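Local coordinates for phosphoenolpyruvate-protein phosphotransferase (Acinetobacter sp., PDB 3CI6) that probably transfers the phosphoryl group of phosphoenolpyruvate to a histidine of a carrier protein, this chain being its GAF domain, at residues 15-20 against 153-157; 29-33 against 45-49; 36-40 against 146-150; 91-97 against 115-121. All blocks are in the same frame, centred on the assembly; numbering follows the deposited sequence.

Overall arrangement
All four contacts lie in one GAF domain, an antiparallel sheet with helices on both faces. Interactions 1 and 3 share helix 144-167, which meets helix 7-20 in the first and helix 25-40 in the third; interaction 2 sets helix 25-40 on strand 44-51. Interaction 4 pairs strand 92-94, outermost within this chain, with strand 116-124. Centres of interactions 1, 2 and 3 are about 11 to 12 Å apart, whereas those of 1 and 4 are about 21 Å. Along the chain interaction 1 brackets the rest, 2 and 3 interleave, and 4 falls between the segments of 3; helices 7-20 and 144-167 thus bring the chain ends together, where the second subunit packs. E147 links interactions 3 and 4 through N93.

Interaction 1. Residues 15-20 against 153-157; sequences IVQEIN and LCAQL
Q156 reaches from helix 144-167 to V16 on helix 7-20, and its course explains most of this contact. CB directs the chain at helix 7-20, CG stands anti to the backbone N (chi1 178°) and the rest is extended, which carries the amide across. CD lies beside V16 CG1 at 3.8 Å. Beyond it the amide divides its two ends. NE2 donates to V16 O at 3.0 Å with a nearly straight N-H...O angle of 168°, and V16 O stays close to the plane of the Q156 amide. That carbonyl already accepts the helical bond from N20 N, so two donors hold it. I19 CG2 packs against the amide, 3.6 Å from Q156 NE2. The other end, OE1, sits 3.3 Å from V16 CG2; it is buried here and has no polar partner in the model. A water bridges NE2 to N20 ND2, at 3.0 Å from Q156 NE2, while ND2 also donates to M123 O of the second subunit.

Beneath the amide the packing is apolar. L153 CD2 meets I15 CG2 and V16 CG2 at 3.8 Å each, with I19 CD1 a little farther off, and the L153 chain crosses I15 at about a right angle. I19 CG2 touches L157 CD2 at 3.9 Å.

The short segments run nearly parallel, 14° apart. At the subunit interface A155 O of this chain accepts from Q156 NE2 of the second subunit, and V16 packs on that subunit's A155; this is consistent with the helical bundle through which many GAF domains dimerise.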
loop_
_atom_site.group_PDB
_atom_site.type_symbol
_atom_site.label_atom_id
_atom_site.label_comp_id
_atom_site.label_asym_id
_atom_site.label_seq_id
_atom_site.Cartn_x
_atom_site.Cartn_y
_atom_site.Cartn_z
ATOM N N ILE B 15 -9.909 -4.591 2.868
ATOM C CA ILE B 15 -8.843 -5.534 2.548
ATOM C C ILE B 15 -7.510 -5.020 3.060
ATOM O O ILE B 15 -6.735 -5.764 3.670
ATOM C CB ILE B 15 -8.767 -5.793 1.031
ATOM C CG1 ILE B 15 -10.080 -6.349 0.521
ATOM C CG2 ILE B 15 -7.636 -6.765 0.733
ATOM C CD1 ILE B 15 -10.288 -6.336 -1.000
ATOM N N VAL B 16 -7.257 -3.724 2.859
ATOM C CA VAL B 16 -6.004 -3.142 3.333
ATOM C C VAL B 16 -5.837 -3.329 4.861
ATOM O O VAL B 16 -4.764 -3.675 5.370
ATOM C CB VAL B 16 -5.907 -1.667 2.917
ATOM C CG1 VAL B 16 -4.866 -0.947 3.731
ATOM C CG2 VAL B 16 -5.648 -1.549 1.442
ATOM N N GLN B 17 -6.929 -3.164 5.597
ATOM C CA GLN B 17 -6.887 -3.303 7.054
ATOM C C GLN B 17 -6.655 -4.742 7.460
ATOM O O GLN B 17 -5.863 -4.994 8.354
ATOM C CB GLN B 17 -8.118 -2.663 7.701
ATOM C CG GLN B 17 -8.041 -1.141 7.499
ATOM C CD GLN B 17 -8.776 -0.312 8.489
ATOM O OE1 GLN B 17 -9.972 -0.027 8.308
ATOM N NE2 GLN B 17 -8.051 0.151 9.528
ATOM N N GLU B 18 -7.270 -5.680 6.758
ATOM C CA GLU B 18 -7.044 -7.085 7.070
ATOM C C GLU B 18 -5.605 -7.471 6.754
ATOM O O GLU B 18 -4.965 -8.181 7.555
ATOM C CB GLU B 18 -8.042 -7.967 6.326
ATOM C CG GLU B 18 -8.098 -9.389 6.864
ATOM C CD GLU B 18 -9.022 -10.316 6.081
ATOM O OE1 GLU B 18 -9.683 -9.900 5.107
ATOM O OE2 GLU B 18 -9.057 -11.506 6.469
ATOM N N ILE B 19 -5.059 -7.012 5.635
ATOM C CA ILE B 19 -3.635 -7.289 5.337
ATOM C C ILE B 19 -2.724 -6.627 6.384
ATOM O O ILE B 19 -1.731 -7.205 6.860
ATOM C CB ILE B 19 -3.259 -6.828 3.927
ATOM C CG1 ILE B 19 -3.984 -7.648 2.868
ATOM C CG2 ILE B 19 -1.747 -6.929 3.703
ATOM C CD1 ILE B 19 -3.911 -7.062 1.463
ATOM N N ASN B 20 -3.052 -5.389 6.745
ATOM C CA ASN B 20 -2.205 -4.598 7.610
ATOM C C ASN B 20 -2.056 -5.227 8.981
ATOM O O ASN B 20 -0.937 -5.207 9.531
ATOM C CB ASN B 20 -2.723 -3.166 7.635
ATOM C CG ASN B 20 -1.880 -2.264 8.464
ATOM O OD1 ASN B 20 -2.321 -1.820 9.528
ATOM N ND2 ASN B 20 -0.648 -1.993 8.023
ATOM N N LEU B 153 -3.255 -2.160 -3.702
ATOM C CA LEU B 153 -2.953 -3.334 -2.896
ATOM C C LEU B 153 -1.527 -3.800 -3.105
ATOM O O LEU B 153 -0.845 -4.193 -2.161
ATOM C CB LEU B 153 -3.930 -4.458 -3.225
ATOM C CG LEU B 153 -5.317 -4.223 -2.676
ATOM C CD1 LEU B 153 -6.332 -5.182 -3.364
ATOM C CD2 LEU B 153 -5.374 -4.346 -1.157
ATOM N N CYS B 154 -1.044 -3.773 -4.350
ATOM C CA CYS B 154 0.323 -4.222 -4.549
ATOM C C CYS B 154 1.316 -3.303 -3.800
ATOM O O CYS B 154 2.348 -3.757 -3.271
ATOM C CB CYS B 154 0.670 -4.276 -6.027
ATOM S SG CYS B 154 -0.028 -5.692 -6.874
ATOM N N ALA B 155 1.014 -1.999 -3.759
ATOM C CA ALA B 155 1.906 -1.047 -3.089
ATOM C C ALA B 155 1.922 -1.315 -1.596
ATOM O O ALA B 155 2.987 -1.178 -0.934
ATOM C CB ALA B 155 1.410 0.335 -3.343
ATOM N N GLN B 156 0.796 -1.742 -1.048
ATOM C CA GLN B 156 0.774 -2.122 0.371
ATOM C C GLN B 156 1.627 -3.357 0.584
ATOM O O GLN B 156 2.482 -3.413 1.513
ATOM C CB GLN B 156 -0.628 -2.425 0.857
ATOM C CG GLN B 156 -0.639 -2.858 2.309
ATOM C CD GLN B 156 -1.994 -3.203 2.819
ATOM O OE1 GLN B 156 -2.954 -3.332 2.044
ATOM N NE2 GLN B 156 -2.107 -3.371 4.111
ATOM N N LEU B 157 1.464 -4.362 -0.271
ATOM C CA LEU B 157 2.252 -5.592 -0.095
ATOM C C LEU B 157 3.723 -5.337 -0.336
ATOM O O LEU B 157 4.564 -6.033 0.213
ATOM C CB LEU B 157 1.768 -6.735 -0.984
ATOM C CG LEU B 157 0.483 -7.430 -0.565
ATOM C CD1 LEU B 157 0.162 -8.420 -1.651
ATOM C CD2 LEU B 157 0.540 -8.084 0.795
HETATM O O HOH W 1 0.460 -3.486 5.740
#

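Interaction 2. Residues 29-33 against 45-49; sequences LDIMV and CSIYL
The carbonyl oxygen of C45 is the polar atom on which V33 closes, with V33 CB at 3.4 Å and both methyls farther out. This is packing, with V33 bringing only carbon to the oxygen. The setting is the helix-on-sheet core of the GAF fold: helix 25-40 lies on strand 44-51, the two short segments roughly antiparallel (143°) with axes 8.3 Å apart.

Alternate strand residues C45, I47 and L49 send their side chains to the helix. C45 points SG anti to its own backbone N (chi1 179°), and the sulfur comes to rest 4.0 Å from V33 CB. Two residues along the strand, I47 CG2 lies between V33 and L29, which are one helical turn apart, at 3.9 Å from V33 CG1 and 4.1 Å from L29 CD2. It is this branch methyl that makes both contacts, and the I47 side chain crosses each partner at about a right angle; a second conformer of I47 is also modelled.

S46, between C45 and I47, points its CB away from the helix, and its hydroxyl is hydrogen-bonded to S62 OG on the neighbouring strand 56-63. Helix 144-167 packs beside the contact, L157 on L29 and I161 on L49. L49 also touches the bound 1-ethoxy-2-(2-ethoxyethoxy)ethane, in a pocket with L25, D51, L58, A164 and H165. On its helix side L49 meets L29 tip to tip, CD1 to CD1, at 4.0 Å.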
loop_
_atom_site.group_PDB
_atom_site.type_symbol
_atom_site.label_atom_id
_atom_site.label_comp_id
_atom_site.label_asym_id
_atom_site.label_seq_id
_atom_site.Cartn_x
_atom_site.Cartn_y
_atom_site.Cartn_z
ATOM N N LEU B 29 -0.345 -12.488 1.997
ATOM C CA LEU B 29 -0.469 -12.926 0.602
ATOM C C LEU B 29 -1.777 -13.687 0.377
ATOM O O LEU B 29 -2.445 -13.498 -0.653
ATOM C CB LEU B 29 0.721 -13.794 0.194
ATOM C CG LEU B 29 2.088 -13.130 0.270
ATOM C CD1 LEU B 29 3.201 -14.156 -0.038
ATOM C CD2 LEU B 29 2.179 -11.898 -0.670
ATOM N N ASP B 30 -2.111 -14.547 1.334
ATOM C CA ASP B 30 -3.307 -15.371 1.235
ATOM C C ASP B 30 -4.539 -14.487 1.288
ATOM O O ASP B 30 -5.502 -14.660 0.510
ATOM C CB ASP B 30 -3.312 -16.405 2.368
ATOM C CG ASP B 30 -4.520 -17.329 2.350
ATOM O OD1 ASP B 30 -4.723 -18.003 1.321
ATOM O OD2 ASP B 30 -5.176 -17.421 3.423
ATOM N N ILE B 31 -4.542 -13.531 2.224
ATOM C CA ILE B 31 -5.666 -12.586 2.318
ATOM C C ILE B 31 -5.801 -11.826 1.032
ATOM O O ILE B 31 -6.898 -11.679 0.493
ATOM C CB ILE B 31 -5.440 -11.599 3.470
ATOM C CG1 ILE B 31 -5.615 -12.310 4.799
ATOM C CG2 ILE B 31 -6.434 -10.472 3.415
ATOM C CD1 ILE B 31 -4.898 -11.566 5.979
HETATM N N MSE B 32 -4.690 -11.323 0.507
HETATM C CA MSE B 32 -4.802 -10.505 -0.698
HETATM C C MSE B 32 -5.361 -11.280 -1.890
HETATM O O MSE B 32 -6.272 -10.798 -2.561
HETATM C CB MSE B 32 -3.482 -9.879 -1.096
HETATM C CG MSE B 32 -3.660 -8.858 -2.201
HETATM SE SE MSE B 32 -1.990 -8.053 -2.570
HETATM C CE MSE B 32 -1.017 -9.699 -3.079
ATOM N N VAL B 33 -4.833 -12.459 -2.180
ATOM C CA VAL B 33 -5.323 -13.170 -3.401
ATOM C C VAL B 33 -6.789 -13.553 -3.276
ATOM O O VAL B 33 -7.562 -13.487 -4.243
ATOM C CB VAL B 33 -4.446 -14.370 -3.836
ATOM C CG1 VAL B 33 -3.046 -13.880 -4.163
ATOM C CG2 VAL B 33 -4.475 -15.486 -2.831
ATOM N N CYS B 45 -6.600 -15.460 -8.935
ATOM C CA CYS B 45 -5.676 -14.410 -8.536
ATOM C C CYS B 45 -4.501 -15.065 -7.833
ATOM O O CYS B 45 -4.700 -15.804 -6.882
ATOM C CB CYS B 45 -6.357 -13.441 -7.620
ATOM S SG CYS B 45 -5.220 -12.096 -7.062
ATOM N N SER B 46 -3.308 -14.792 -8.324
ATOM C CA SER B 46 -2.095 -15.380 -7.775
ATOM C C SER B 46 -1.039 -14.330 -7.576
ATOM O O SER B 46 -1.015 -13.321 -8.272
ATOM C CB SER B 46 -1.532 -16.411 -8.734
ATOM O OG SER B 46 -2.475 -17.374 -9.140
ATOM N N ILE B 47 -0.098 -14.625 -6.685
ATOM C CA ILE B 47 1.034 -13.736 -6.496
ATOM C C ILE B 47 2.323 -14.532 -6.562
ATOM O O ILE B 47 2.456 -15.618 -5.972
ATOM C CB ILE B 47 0.934 -12.929 -5.193
ATOM C CG1 ILE B 47 2.068 -11.909 -5.087
ATOM C CG2 ILE B 47 0.869 -13.850 -3.990
ATOM C CD1 ILE B 47 2.124 -10.969 -6.176
ATOM N N TYR B 48 3.220 -14.033 -7.396
ATOM C CA TYR B 48 4.544 -14.606 -7.585
ATOM C C TYR B 48 5.532 -13.640 -6.979
ATOM O O TYR B 48 5.577 -12.442 -7.340
ATOM C CB TYR B 48 4.832 -14.785 -9.111
ATOM C CG TYR B 48 3.942 -15.756 -9.798
ATOM C CD1 TYR B 48 2.722 -15.327 -10.273
ATOM C CD2 TYR B 48 4.287 -17.099 -9.986
ATOM C CE1 TYR B 48 1.842 -16.184 -10.901
ATOM C CE2 TYR B 48 3.394 -17.945 -10.609
ATOM C CZ TYR B 48 2.185 -17.470 -11.056
ATOM O OH TYR B 48 1.227 -18.293 -11.691
ATOM N N LEU B 49 6.399 -14.114 -6.101
ATOM C CA LEU B 49 7.397 -13.241 -5.500
ATOM C C LEU B 49 8.765 -13.508 -6.084
ATOM O O LEU B 49 9.127 -14.662 -6.385
ATOM C CB LEU B 49 7.471 -13.411 -3.975
ATOM C CG LEU B 49 6.225 -12.960 -3.217
ATOM C CD1 LEU B 49 6.584 -12.966 -1.727
ATOM C CD2 LEU B 49 5.740 -11.593 -3.718
#

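Interaction 3. Residues 36-40 against 146-150; sequences VADAM and AESFL
V36 and L150 make the tightest pair here, V36 CG1 lying 3.6 Å from L150 CD2, and the two side chains cross at about a right angle. They join two helices on one face of the GAF-domain sheet: 25-40 and 144-167, whose short segments run antiparallel at 157°. The axes are 12.0 Å apart, a wide spacing that large side chains bridge.

F149 and M40 do most of that bridging. F149 swings CG anti to its backbone N (chi1 171°), which sends the ring across to helix 25-40. There CZ meets A39 CB at 3.8 Å, while CE2 lies 4.1 Å from V36 CG2 and a similar distance from M40 CG. All three approach the ring obliquely. M40, a selenomethionine, comes the other way: its SE sits 4.0 Å from L150 CD2, and a bend at chi3 (62°) turns the terminal methyl toward A146.

Farther out, helix 7-20 packs on the F149 ring through L12 and I15. L150 rests on the sheet, against L118, V120, L132 and V134, while F142 packs on M40. Away from helix 25-40, E147 OE1 forms a salt bridge with R13 of the second subunit, and S148 OG is hydrogen-bonded to D10 of that subunit. The M40 chain ends with CE 3.7 Å from A146 CB.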
loop_
_atom_site.group_PDB
_atom_site.type_symbol
_atom_site.label_atom_id
_atom_site.label_comp_id
_atom_site.label_asym_id
_atom_site.label_seq_id
_atom_site.Cartn_x
_atom_site.Cartn_y
_atom_site.Cartn_z
ATOM N N VAL B 36 -8.981 -10.220 -3.346
ATOM C CA VAL B 36 -9.000 -9.686 -4.718
ATOM C C VAL B 36 -9.948 -10.542 -5.569
ATOM O O VAL B 36 -10.817 -10.022 -6.289
ATOM C CB VAL B 36 -7.620 -9.619 -5.354
ATOM C CG1 VAL B 36 -7.725 -9.392 -6.882
ATOM C CG2 VAL B 36 -6.800 -8.464 -4.680
ATOM N N ALA B 37 -9.853 -11.863 -5.487
ATOM C CA ALA B 37 -10.698 -12.719 -6.318
ATOM C C ALA B 37 -12.175 -12.494 -6.027
ATOM O O ALA B 37 -13.022 -12.475 -6.950
ATOM C CB ALA B 37 -10.350 -14.174 -6.097
ATOM N N ASP B 38 -12.507 -12.309 -4.748
ATOM C CA ASP B 38 -13.899 -12.073 -4.358
ATOM C C ASP B 38 -14.372 -10.673 -4.782
ATOM O O ASP B 38 -15.498 -10.503 -5.252
ATOM C CB ASP B 38 -14.059 -12.251 -2.857
ATOM C CG ASP B 38 -15.515 -12.210 -2.391
ATOM O OD1 ASP B 38 -16.375 -12.863 -2.997
ATOM O OD2 ASP B 38 -15.784 -11.497 -1.407
ATOM N N ALA B 39 -13.527 -9.670 -4.633
ATOM C CA ALA B 39 -13.925 -8.296 -4.928
ATOM C C ALA B 39 -14.130 -8.063 -6.406
ATOM O O ALA B 39 -14.970 -7.255 -6.801
ATOM C CB ALA B 39 -12.878 -7.325 -4.398
HETATM N N MSE B 40 -13.345 -8.753 -7.229
HETATM C CA MSE B 40 -13.441 -8.641 -8.677
HETATM C C MSE B 40 -14.294 -9.734 -9.339
HETATM O O MSE B 40 -14.686 -9.588 -10.498
HETATM C CB MSE B 40 -12.041 -8.750 -9.313
HETATM C CG MSE B 40 -11.059 -7.739 -8.846
HETATM SE SE MSE B 40 -9.367 -7.745 -9.838
HETATM C CE MSE B 40 -10.086 -7.298 -11.599
ATOM N N ALA B 146 -10.216 -1.348 -11.741
ATOM C CA ALA B 146 -9.579 -2.577 -11.348
ATOM C C ALA B 146 -8.084 -2.376 -11.311
ATOM O O ALA B 146 -7.431 -2.810 -10.347
ATOM C CB ALA B 146 -9.953 -3.691 -12.305
ATOM N N GLU B 147 -7.519 -1.706 -12.314
ATOM C CA GLU B 147 -6.067 -1.475 -12.282
ATOM C C GLU B 147 -5.659 -0.667 -11.045
ATOM O O GLU B 147 -4.694 -1.009 -10.335
ATOM C CB GLU B 147 -5.596 -0.760 -13.552
ATOM C CG GLU B 147 -5.733 -1.597 -14.803
ATOM C CD GLU B 147 -5.141 -0.942 -16.034
ATOM O OE1 GLU B 147 -4.563 0.157 -15.957
ATOM O OE2 GLU B 147 -5.188 -1.582 -17.122
ATOM N N SER B 148 -6.403 0.401 -10.763
ATOM C CA SER B 148 -6.094 1.245 -9.604
ATOM C C SER B 148 -6.186 0.497 -8.291
ATOM O O SER B 148 -5.335 0.666 -7.430
ATOM C CB SER B 148 -6.981 2.463 -9.590
ATOM O OG SER B 148 -6.740 3.316 -10.668
ATOM N N PHE B 149 -7.217 -0.323 -8.129
ATOM C CA PHE B 149 -7.412 -1.176 -6.971
ATOM C C PHE B 149 -6.205 -2.072 -6.760
ATOM O O PHE B 149 -5.650 -2.158 -5.665
ATOM C CB PHE B 149 -8.710 -1.974 -7.219
ATOM C CG PHE B 149 -9.005 -3.099 -6.241
ATOM C CD1 PHE B 149 -9.418 -2.816 -4.963
ATOM C CD2 PHE B 149 -9.036 -4.432 -6.664
ATOM C CE1 PHE B 149 -9.788 -3.832 -4.065
ATOM C CE2 PHE B 149 -9.401 -5.459 -5.778
ATOM C CZ PHE B 149 -9.754 -5.150 -4.477
ATOM N N LEU B 150 -5.813 -2.766 -7.829
ATOM C CA LEU B 150 -4.706 -3.712 -7.714
ATOM C C LEU B 150 -3.397 -3.002 -7.472
ATOM O O LEU B 150 -2.561 -3.504 -6.720
ATOM C CB LEU B 150 -4.620 -4.584 -8.960
ATOM C CG LEU B 150 -5.814 -5.503 -9.194
ATOM C CD1 LEU B 150 -5.640 -6.264 -10.507
ATOM C CD2 LEU B 150 -6.040 -6.449 -8.014
#

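Interaction 4. Residues 91-97 against 115-121; sequences IVNLENA and NSFLGVP
F117 sits at the apolar centre of this strand pair, with A97 CB 4.0 Å from its CB and V92 CB touching the ring at CE1. CG stands anti to the backbone N (chi1 176°), an orientation that lays the ring along the strand over G119, where CE1 comes 3.7 Å from the CA of G119, which has no side chain. V92, L94 and F117 share this face of the sheet. On the other face L118 CD1 is wedged between I91 CG2 and N93 CB, 3.8 Å from each.

Between the faces runs an antiparallel ladder. V92 and G119 form one hydrogen-bonded pair, N and O of each bonded to O and N of the other; L94 and F117 form the next, with N93 and L118 as the non-hydrogen-bonded pair between. L94 N donates to F117 O at 2.8 Å, almost in line with the carbonyl (C=O...N 174°). Past the strand end the chain turns, yet A97 N still reaches N115 O at 2.7 Å. This donor stands well above the carbonyl plane, 48° out of it. At the polar edge N93 ND2 donates to E147 OE2 and F142 O, and N96 OD1 is hydrogen-bonded to S98 OG.

Strand 92-94 forms one border of the sheet within this chain, and strand 116-124 pairs on its other side with 127-136. Helix 80-88 covers the F117 face through L81 and V85; helix 144-167 covers the L118 face, with V151 on I91 and C154 on V120.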
loop_
_atom_site.group_PDB
_atom_site.type_symbol
_atom_site.label_atom_id
_atom_site.label_comp_id
_atom_site.label_asym_id
_atom_site.label_seq_id
_atom_site.Cartn_x
_atom_site.Cartn_y
_atom_site.Cartn_z
ATOM N N ILE B 91 2.002 -2.478 -15.698
ATOM C CA ILE B 91 0.810 -3.287 -15.842
ATOM C C ILE B 91 0.720 -3.816 -17.279
ATOM O O ILE B 91 1.032 -3.066 -18.231
ATOM C CB ILE B 91 -0.486 -2.519 -15.538
ATOM C CG1 ILE B 91 -0.540 -2.182 -14.059
ATOM C CG2 ILE B 91 -1.689 -3.370 -15.959
ATOM C CD1 ILE B 91 -1.895 -1.646 -13.634
ATOM N N VAL B 92 0.376 -5.093 -17.393
ATOM C CA VAL B 92 0.041 -5.726 -18.668
ATOM C C VAL B 92 -1.391 -6.251 -18.521
ATOM O O VAL B 92 -1.645 -7.237 -17.860
ATOM C CB VAL B 92 0.988 -6.850 -19.026
ATOM C CG1 VAL B 92 0.537 -7.524 -20.300
ATOM C CG2 VAL B 92 2.405 -6.343 -19.178
ATOM N N ASN B 93 -2.324 -5.538 -19.153
ATOM C CA ASN B 93 -3.751 -5.812 -19.037
ATOM C C ASN B 93 -4.220 -6.235 -20.415
ATOM O O ASN B 93 -4.436 -5.383 -21.294
ATOM C CB ASN B 93 -4.484 -4.593 -18.528
ATOM C CG ASN B 93 -5.976 -4.822 -18.365
ATOM O OD1 ASN B 93 -6.473 -5.931 -18.642
ATOM N ND2 ASN B 93 -6.703 -3.768 -17.929
ATOM N N LEU B 94 -4.309 -7.548 -20.617
ATOM C CA LEU B 94 -4.666 -8.157 -21.885
ATOM C C LEU B 94 -6.076 -8.709 -21.813
ATOM O O LEU B 94 -6.345 -9.705 -21.133
ATOM C CB LEU B 94 -3.725 -9.294 -22.233
ATOM C CG LEU B 94 -2.354 -8.895 -22.721
ATOM C CD1 LEU B 94 -1.567 -10.200 -22.939
ATOM C CD2 LEU B 94 -2.462 -8.069 -23.986
ATOM N N GLU B 95 -6.957 -8.080 -22.556
ATOM C CA GLU B 95 -8.319 -8.519 -22.632
ATOM C C GLU B 95 -8.364 -9.904 -23.235
ATOM O O GLU B 95 -9.083 -10.765 -22.758
ATOM C CB GLU B 95 -9.148 -7.570 -23.497
ATOM C CG GLU B 95 -10.592 -7.970 -23.695
ATOM C CD GLU B 95 -11.380 -7.036 -24.574
ATOM O OE1 GLU B 95 -10.808 -6.038 -25.090
ATOM O OE2 GLU B 95 -12.585 -7.322 -24.761
ATOM N N ASN B 96 -7.614 -10.089 -24.317
ATOM C CA ASN B 96 -7.598 -11.358 -25.003
ATOM C C ASN B 96 -6.159 -11.834 -25.110
ATOM O O ASN B 96 -5.428 -11.457 -26.035
ATOM C CB ASN B 96 -8.240 -11.208 -26.369
ATOM C CG ASN B 96 -8.433 -12.545 -27.065
ATOM O OD1 ASN B 96 -7.926 -13.560 -26.591
ATOM N ND2 ASN B 96 -9.149 -12.557 -28.164
ATOM N N ALA B 97 -5.757 -12.637 -24.136
ATOM C CA ALA B 97 -4.407 -13.105 -24.048
ATOM C C ALA B 97 -4.145 -14.259 -25.007
ATOM O O ALA B 97 -2.995 -14.645 -25.185
ATOM C CB ALA B 97 -4.098 -13.520 -22.619
ATOM N N ASN B 115 -7.834 -16.996 -21.049
ATOM C CA ASN B 115 -7.731 -16.083 -22.172
ATOM C C ASN B 115 -7.751 -14.624 -21.801
ATOM O O ASN B 115 -7.773 -13.772 -22.676
ATOM C CB ASN B 115 -8.827 -16.377 -23.183
ATOM C CG ASN B 115 -8.602 -17.704 -23.888
ATOM O OD1 ASN B 115 -7.476 -18.013 -24.286
ATOM N ND2 ASN B 115 -9.624 -18.518 -23.935
ATOM N N SER B 116 -7.743 -14.318 -20.504
ATOM C CA SER B 116 -7.496 -12.953 -20.047
ATOM C C SER B 116 -6.352 -12.973 -19.028
ATOM O O SER B 116 -6.227 -13.904 -18.246
ATOM C CB SER B 116 -8.753 -12.348 -19.424
ATOM O OG SER B 116 -8.879 -12.765 -18.075
ATOM N N PHE B 117 -5.516 -11.938 -19.073
ATOM C CA PHE B 117 -4.360 -11.827 -18.197
ATOM C C PHE B 117 -4.242 -10.372 -17.767
ATOM O O PHE B 117 -4.182 -9.487 -18.601
ATOM C CB PHE B 117 -3.087 -12.198 -18.957
ATOM C CG PHE B 117 -1.817 -12.032 -18.161
ATOM C CD1 PHE B 117 -1.141 -10.830 -18.179
ATOM C CD2 PHE B 117 -1.293 -13.062 -17.395
ATOM C CE1 PHE B 117 0.015 -10.664 -17.494
ATOM C CE2 PHE B 117 -0.107 -12.904 -16.684
ATOM C CZ PHE B 117 0.527 -11.697 -16.708
ATOM N N LEU B 118 -4.163 -10.164 -16.470
ATOM C CA LEU B 118 -3.926 -8.850 -15.901
ATOM C C LEU B 118 -2.804 -8.980 -14.890
ATOM O O LEU B 118 -2.972 -9.574 -13.827
ATOM C CB LEU B 118 -5.203 -8.320 -15.250
ATOM C CG LEU B 118 -5.120 -7.084 -14.372
ATOM C CD1 LEU B 118 -4.398 -5.926 -15.021
ATOM C CD2 LEU B 118 -6.555 -6.649 -13.949
ATOM N N GLY B 119 -1.626 -8.499 -15.268
ATOM C CA GLY B 119 -0.414 -8.622 -14.412
ATOM C C GLY B 119 -0.003 -7.249 -13.923
ATOM O O GLY B 119 0.011 -6.286 -14.724
ATOM N N VAL B 120 0.314 -7.157 -12.629
ATOM C CA VAL B 120 0.581 -5.898 -11.979
ATOM C C VAL B 120 1.904 -6.049 -11.216
ATOM O O VAL B 120 2.071 -7.004 -10.450
ATOM C CB VAL B 120 -0.550 -5.514 -11.009
ATOM C CG1 VAL B 120 -0.248 -4.167 -10.415
ATOM C CG2 VAL B 120 -1.879 -5.507 -11.734
ATOM N N PRO B 121 2.852 -5.153 -11.461
ATOM C CA PRO B 121 4.131 -5.315 -10.747
ATOM C C PRO B 121 4.023 -4.858 -9.302
ATOM O O PRO B 121 3.343 -3.872 -8.997
ATOM C CB PRO B 121 5.040 -4.391 -11.498
ATOM C CG PRO B 121 4.145 -3.350 -12.030
ATOM C CD PRO B 121 2.857 -3.991 -12.349
#